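SusD homolog (Bacteroides ovatus, PDB 4F53) probably binds mucin O-glycans as a SusD-like outer-membrane lipoprotein of a gut Bacteroides. Local coordinates at residues Leu305-Leu310 against Pro455-Met460; Gln311-Ser316 against Tyr404-Ala409. One frame throughout, in Å; residues are numbered along the deposited sequence.

Contact 1: Leu305-Leu310 against Pro455-Met460. With GOL (glycerol), chain F.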
loop_
_atom_site.group_PDB
_atom_site.type_symbol
_atom_site.label_atom_id
_atom_site.label_comp_id
_atom_site.label_asym_id
_atom_site.label_seq_id
_atom_site.Cartn_x
_atom_site.Cartn_y
_atom_site.Cartn_z
ATOM N N LEU A 305 9.077 -16.526 3.396
ATOM C CA LEU A 305 10.080 -16.361 4.433
ATOM C C LEU A 305 9.483 -15.492 5.570
ATOM O O LEU A 305 8.636 -14.633 5.326
ATOM C CB LEU A 305 11.317 -15.702 3.783
ATOM C CG LEU A 305 12.554 -15.438 4.624
ATOM C CD1 LEU A 305 13.214 -16.738 5.063
ATOM C CD2 LEU A 305 13.526 -14.589 3.849
ATOM N N ARG A 306 9.903 -15.748 6.811
ATOM C CA ARG A 306 9.448 -14.991 7.958
ATOM C C ARG A 306 9.906 -13.523 7.832
ATOM O O ARG A 306 11.068 -13.263 7.476
ATOM C CB ARG A 306 10.000 -15.627 9.253
ATOM C CG ARG A 306 9.494 -15.001 10.555
ATOM C CD ARG A 306 8.046 -15.375 10.860
ATOM N NE ARG A 306 7.561 -14.665 12.043
ATOM C CZ ARG A 306 7.644 -15.133 13.280
ATOM N NH1 ARG A 306 8.165 -16.335 13.511
ATOM N NH2 ARG A 306 7.222 -14.405 14.297
ATOM N N ARG A 307 8.979 -12.578 8.070
ATOM C CA ARG A 307 9.307 -11.146 8.053
ATOM C C ARG A 307 9.968 -10.778 9.373
ATOM O O ARG A 307 9.631 -11.370 10.406
ATOM C CB ARG A 307 8.060 -10.279 7.832
ATOM C CG ARG A 307 7.357 -10.458 6.492
ATOM C CD ARG A 307 6.064 -9.644 6.446
ATOM N NE ARG A 307 5.120 -10.155 7.447
ATOM C CZ ARG A 307 4.755 -9.508 8.543
ATOM N NH1 ARG A 307 5.127 -8.248 8.732
ATOM N NH2 ARG A 307 3.977 -10.099 9.435
ATOM N N GLY A 308 10.872 -9.800 9.343
ATOM C CA GLY A 308 11.529 -9.326 10.548
ATOM C C GLY A 308 12.672 -10.170 11.069
ATOM O O GLY A 308 12.988 -10.093 12.258
ATOM N N ILE A 309 13.313 -10.968 10.205
ATOM C CA ILE A 309 14.515 -11.725 10.603
ATOM C C ILE A 309 15.648 -10.689 10.729
ATOM O O ILE A 309 15.802 -9.852 9.841
ATOM C CB ILE A 309 14.860 -12.879 9.619
ATOM C CG1 ILE A 309 13.742 -13.955 9.583
ATOM C CG2 ILE A 309 16.239 -13.486 9.953
ATOM C CD1 ILE A 309 13.838 -14.948 8.382
ATOM N N LEU A 310 16.367 -10.684 11.849
ATOM C CA LEU A 310 17.427 -9.705 12.068
ATOM C C LEU A 310 18.528 -9.912 11.061
ATOM O O LEU A 310 18.881 -11.055 10.752
ATOM C CB LEU A 310 17.996 -9.798 13.508
ATOM C CG LEU A 310 18.784 -8.580 14.043
ATOM C CD1 LEU A 310 17.839 -7.445 14.510
ATOM C CD2 LEU A 310 19.669 -8.979 15.229
ATOM N N PRO A 455 -5.393 -7.981 7.735
ATOM C CA PRO A 455 -5.482 -9.364 8.268
ATOM C C PRO A 455 -4.606 -9.525 9.506
ATOM O O PRO A 455 -3.693 -8.715 9.740
ATOM C CB PRO A 455 -4.945 -10.216 7.094
ATOM C CG PRO A 455 -3.891 -9.322 6.505
ATOM C CD PRO A 455 -4.495 -7.922 6.553
ATOM N N LYS A 456 -4.848 -10.575 10.279
ATOM C CA LYS A 456 -3.955 -10.878 11.406
ATOM C C LYS A 456 -2.594 -11.298 10.814
ATOM O O LYS A 456 -2.556 -12.068 9.859
ATOM C CB LYS A 456 -4.538 -11.974 12.333
ATOM C CG LYS A 456 -5.909 -11.662 12.927
ATOM C CD LYS A 456 -5.998 -10.340 13.706
ATOM C CE LYS A 456 -5.190 -10.275 14.991
ATOM N NZ LYS A 456 -5.710 -11.196 16.036
ATOM N N LEU A 457 -1.515 -10.693 11.281
ATOM C CA LEU A 457 -0.166 -10.984 10.813
ATOM C C LEU A 457 0.687 -11.529 11.952
ATOM O O LEU A 457 0.372 -11.325 13.133
ATOM C CB LEU A 457 0.511 -9.703 10.249
ATOM C CG LEU A 457 -0.110 -9.022 9.017
ATOM C CD1 LEU A 457 0.559 -7.682 8.774
ATOM C CD2 LEU A 457 -0.024 -9.933 7.789
HETATM N N MSE A 458 1.767 -12.234 11.604
HETATM C CA MSE A 458 2.707 -12.698 12.612
HETATM C C MSE A 458 3.535 -11.506 13.090
HETATM O O MSE A 458 3.797 -10.599 12.292
HETATM C CB MSE A 458 3.616 -13.794 12.042
HETATM C CG MSE A 458 2.994 -15.161 12.153
HETATM SE SE MSE A 458 4.056 -16.576 11.349
HETATM C CE MSE A 458 3.745 -16.190 9.474
ATOM N N PRO A 459 3.964 -11.436 14.360
ATOM C CA PRO A 459 4.858 -10.336 14.726
ATOM C C PRO A 459 6.230 -10.533 14.057
ATOM O O PRO A 459 6.571 -11.658 13.637
ATOM C CB PRO A 459 4.933 -10.454 16.244
ATOM C CG PRO A 459 4.757 -11.911 16.510
ATOM C CD PRO A 459 3.779 -12.388 15.482
HETATM N N MSE A 460 7.016 -9.459 13.957
HETATM C CA MSE A 460 8.382 -9.522 13.424
HETATM C C MSE A 460 9.215 -10.501 14.233
HETATM O O MSE A 460 9.095 -10.510 15.447
HETATM C CB MSE A 460 9.034 -8.123 13.409
HETATM C CG MSE A 460 8.290 -7.148 12.519
HETATM SE SE MSE A 460 8.131 -7.701 10.668
HETATM C CE MSE A 460 7.437 -5.971 9.955
HETATM C C1 GOL F . 2.088 -7.812 14.479
HETATM O O1 GOL F . 1.426 -9.083 14.541
HETATM C C2 GOL F . 2.252 -7.279 13.073
HETATM O O2 GOL F . 1.811 -5.920 13.020
HETATM C C3 GOL F . 3.688 -7.350 12.601
HETATM O O3 GOL F . 3.761 -7.077 11.203
HETATM O O HOH W 1 7.035 -12.054 10.761
#
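Pro-459 O is held by two donors. Arg-306 NH2 reaches Pro-459 O at 2.9 Å in a nearly straight bond (165°) that lies close to the guanidinium plane but comes from above the carbonyl plane. The second donor is water 1, which also donates to Arg-307 O and accepts from Arg-306 NE, so three bonds stitch it between the two loops. Arg-306 runs out with CG anti to the backbone N (chi1 -175°) and bends at chi2; the SE atom of Met-458, a selenomethionine, lies 4.0 Å above one guanidinium face, toward its rim. In this SusD/RagB fold, the contact joins two irregular loops beside helix 265-273. That helix supplies Asp-266, whose carboxylate forms a salt bridge with Arg-307 NE and accepts from Met-458 N, thereby serving both segments. The salt bridge is the main hold on Arg-307; its NH2 adds a weak bond to Met-458 O. Arg-307 NH1 donates to Ala-57 O and to O3 of a glycerol, probably from the crystallisation liquor, and has Met-460 CE 3.5 Å away. Gly-308, with positive phi, lets Met-460 come close: a CB there would sit just 2.5 Å from Met-460 CB.

Contact 2: Gln311-Ser316 against Tyr404-Ala409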
loop_
_atom_site.group_PDB
_atom_site.type_symbol
_atom_site.label_atom_id
_atom_site.label_comp_id
_atom_site.label_asym_id
_atom_site.label_seq_id
_atom_site.Cartn_x
_atom_site.Cartn_y
_atom_site.Cartn_z
ATOM N N GLN A 311 19.061 -8.799 10.536
ATOM C CA GLN A 311 20.201 -8.810 9.626
ATOM C C GLN A 311 21.339 -9.558 10.308
ATOM O O GLN A 311 21.642 -9.280 11.474
ATOM C CB GLN A 311 20.606 -7.370 9.261
ATOM C CG GLN A 311 21.423 -7.267 7.983
ATOM C CD GLN A 311 20.646 -7.477 6.704
ATOM O OE1 GLN A 311 19.413 -7.474 6.668
ATOM N NE2 GLN A 311 21.370 -7.699 5.612
ATOM N N GLY A 312 21.869 -10.564 9.614
ATOM C CA GLY A 312 22.943 -11.417 10.107
ATOM C C GLY A 312 22.460 -12.697 10.762
ATOM O O GLY A 312 23.280 -13.498 11.199
ATOM N N GLN A 313 21.132 -12.912 10.842
ATOM C CA GLN A 313 20.552 -14.082 11.519
ATOM C C GLN A 313 19.644 -14.900 10.609
ATOM O O GLN A 313 18.658 -15.480 11.064
ATOM C CB GLN A 313 19.793 -13.642 12.779
ATOM C CG GLN A 313 20.743 -13.103 13.840
ATOM C CD GLN A 313 20.077 -12.663 15.108
ATOM O OE1 GLN A 313 18.854 -12.535 15.211
ATOM N NE2 GLN A 313 20.885 -12.399 16.115
ATOM N N TYR A 314 20.003 -14.971 9.324
ATOM C CA TYR A 314 19.264 -15.742 8.323
ATOM C C TYR A 314 19.849 -17.109 8.151
ATOM O O TYR A 314 21.079 -17.257 8.174
ATOM C CB TYR A 314 19.333 -15.048 6.961
ATOM C CG TYR A 314 18.452 -13.834 6.821
ATOM C CD1 TYR A 314 18.916 -12.566 7.178
ATOM C CD2 TYR A 314 17.179 -13.935 6.281
ATOM C CE1 TYR A 314 18.102 -11.440 7.050
ATOM C CE2 TYR A 314 16.361 -12.820 6.144
ATOM C CZ TYR A 314 16.831 -11.575 6.524
ATOM O OH TYR A 314 16.044 -10.482 6.360
ATOM N N ASN A 315 18.986 -18.103 7.885
ATOM C CA ASN A 315 19.471 -19.425 7.489
ATOM C C ASN A 315 20.058 -19.235 6.077
ATOM O O ASN A 315 19.477 -18.460 5.305
ATOM C CB ASN A 315 18.325 -20.433 7.513
ATOM C CG ASN A 315 18.037 -21.011 8.873
ATOM O OD1 ASN A 315 18.937 -21.266 9.682
ATOM N ND2 ASN A 315 16.775 -21.295 9.123
ATOM N N SER A 316 21.216 -19.837 5.762
ATOM C CA SER A 316 21.887 -19.631 4.457
ATOM C C SER A 316 21.049 -20.038 3.223
ATOM O O SER A 316 21.397 -19.619 2.118
ATOM C CB SER A 316 23.235 -20.346 4.403
ATOM O OG SER A 316 23.069 -21.752 4.447
ATOM N N TYR A 404 18.654 -21.563 12.449
ATOM C CA TYR A 404 17.466 -20.891 12.934
ATOM C C TYR A 404 16.153 -21.588 12.583
ATOM O O TYR A 404 16.067 -22.337 11.616
ATOM C CB TYR A 404 17.456 -19.448 12.408
ATOM C CG TYR A 404 18.734 -18.682 12.696
ATOM C CD1 TYR A 404 18.918 -18.023 13.910
ATOM C CD2 TYR A 404 19.759 -18.614 11.757
ATOM C CE1 TYR A 404 20.097 -17.322 14.187
ATOM C CE2 TYR A 404 20.938 -17.912 12.019
ATOM C CZ TYR A 404 21.098 -17.260 13.233
ATOM O OH TYR A 404 22.243 -16.546 13.488
ATOM N N ASP A 405 15.134 -21.334 13.407
ATOM C CA ASP A 405 13.770 -21.830 13.244
ATOM C C ASP A 405 12.818 -20.640 13.415
ATOM O O ASP A 405 12.575 -20.196 14.542
ATOM C CB ASP A 405 13.456 -22.966 14.245
ATOM C CG ASP A 405 12.011 -23.445 14.201
ATOM O OD1 ASP A 405 11.355 -23.253 13.155
ATOM O OD2 ASP A 405 11.543 -24.032 15.205
ATOM N N TYR A 406 12.290 -20.120 12.293
ATOM C CA TYR A 406 11.421 -18.957 12.323
ATOM C C TYR A 406 9.940 -19.331 12.218
ATOM O O TYR A 406 9.117 -18.491 11.874
ATOM C CB TYR A 406 11.852 -17.943 11.251
ATOM C CG TYR A 406 13.150 -17.262 11.631
ATOM C CD1 TYR A 406 13.233 -16.461 12.766
ATOM C CD2 TYR A 406 14.317 -17.484 10.905
ATOM C CE1 TYR A 406 14.438 -15.879 13.158
ATOM C CE2 TYR A 406 15.517 -16.865 11.258
ATOM C CZ TYR A 406 15.577 -16.082 12.401
ATOM O OH TYR A 406 16.744 -15.456 12.769
ATOM N N SER A 407 9.591 -20.555 12.648
ATOM C CA SER A 407 8.207 -21.030 12.734
ATOM C C SER A 407 7.388 -20.108 13.663
ATOM O O SER A 407 7.925 -19.535 14.615
ATOM C CB SER A 407 8.166 -22.460 13.269
ATOM O OG SER A 407 8.929 -23.369 12.489
ATOM N N GLY A 408 6.105 -19.990 13.391
ATOM C CA GLY A 408 5.203 -19.179 14.191
ATOM C C GLY A 408 3.773 -19.487 13.826
ATOM O O GLY A 408 3.516 -20.451 13.101
ATOM N N ALA A 409 2.821 -18.694 14.333
ATOM C CA ALA A 409 1.426 -18.953 14.017
ATOM C C ALA A 409 0.623 -17.691 13.943
ATOM O O ALA A 409 0.822 -16.791 14.759
ATOM C CB ALA A 409 0.815 -19.885 15.046
HETATM O O HOH W 2 16.288 -12.902 13.816
HETATM O O HOH W 3 22.935 -14.675 15.958
#
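With CG anti to the carbonyl carbon in both tyrosines (chi1 -53° in Tyr-404, -72° in Tyr-406), the two rings reach across to the same backbone oxygen, Gln-313 O, while Asn-315, turned alike, lays its amide against the backbone of Tyr-404. Around Tyr-406 the chain forms an Asx turn: Asp-405 OD1 accepts from Ser-407 N and, through its syn lone pair, from Ser-407 OG at 2.5 Å. The contact ties two irregular surface loops of the SusD/RagB fold. Asn-315 bonds both the N-H and the carbonyl oxygen of Tyr-404. Asn-315 OD1 takes Tyr-404 N at 2.8 Å on a lone pair, in the amide plane; its ND2 gives a nearly straight bond (174°) to Tyr-404 O, which is met from well above the carbonyl plane. Gln-313 O stands 3.3 Å above the centre of the Tyr-404 ring, and Tyr-406 OH donates to it at 2.6 Å within the plane of the carbonyl, so this oxygen lies over one ring and at the edge of the other. Replacing Tyr-404, an alanine here would remove the ring and hydroxyl and would probably leave Gln-313 O and the Gln-313 CA-CG flank less well covered. The side chains of Gln-313 and Tyr-404 cross at about a right angle, and Gln-313 continues extended beyond CG, which carries its amide to two waters. Water 3 links Gln-313 NE2, through a weak bond, to Tyr-404 OH; water 2 donates to Gln-313 OE1 and, at 2.8 Å, to Tyr-406 OH.

From the N terminus the chain first reaches 305-310 and runs straight on into 311-316, so both contacts open in one continuous loop after helix 288-291. It then passes through strand 332-335 and helices 337-349, 358-372 and 379-383 before 404-409 returns to close contact 2. Helices 423-438 and 442-452 follow, and 455-460 closes contact 1. The smaller closure sits within the larger without crossing it. With centres 11 Å apart they meet directly: Arg-306 NH1 lies 2.9 Å from Tyr-406 O, probably hydrogen-bonded, while Ile-309 packs on Tyr-406. Contact 1 ties the loop after helix 288-291 to the one after 442-452, nearer the chain's centre; contact 2 ties it at the surface to the loop after 379-383.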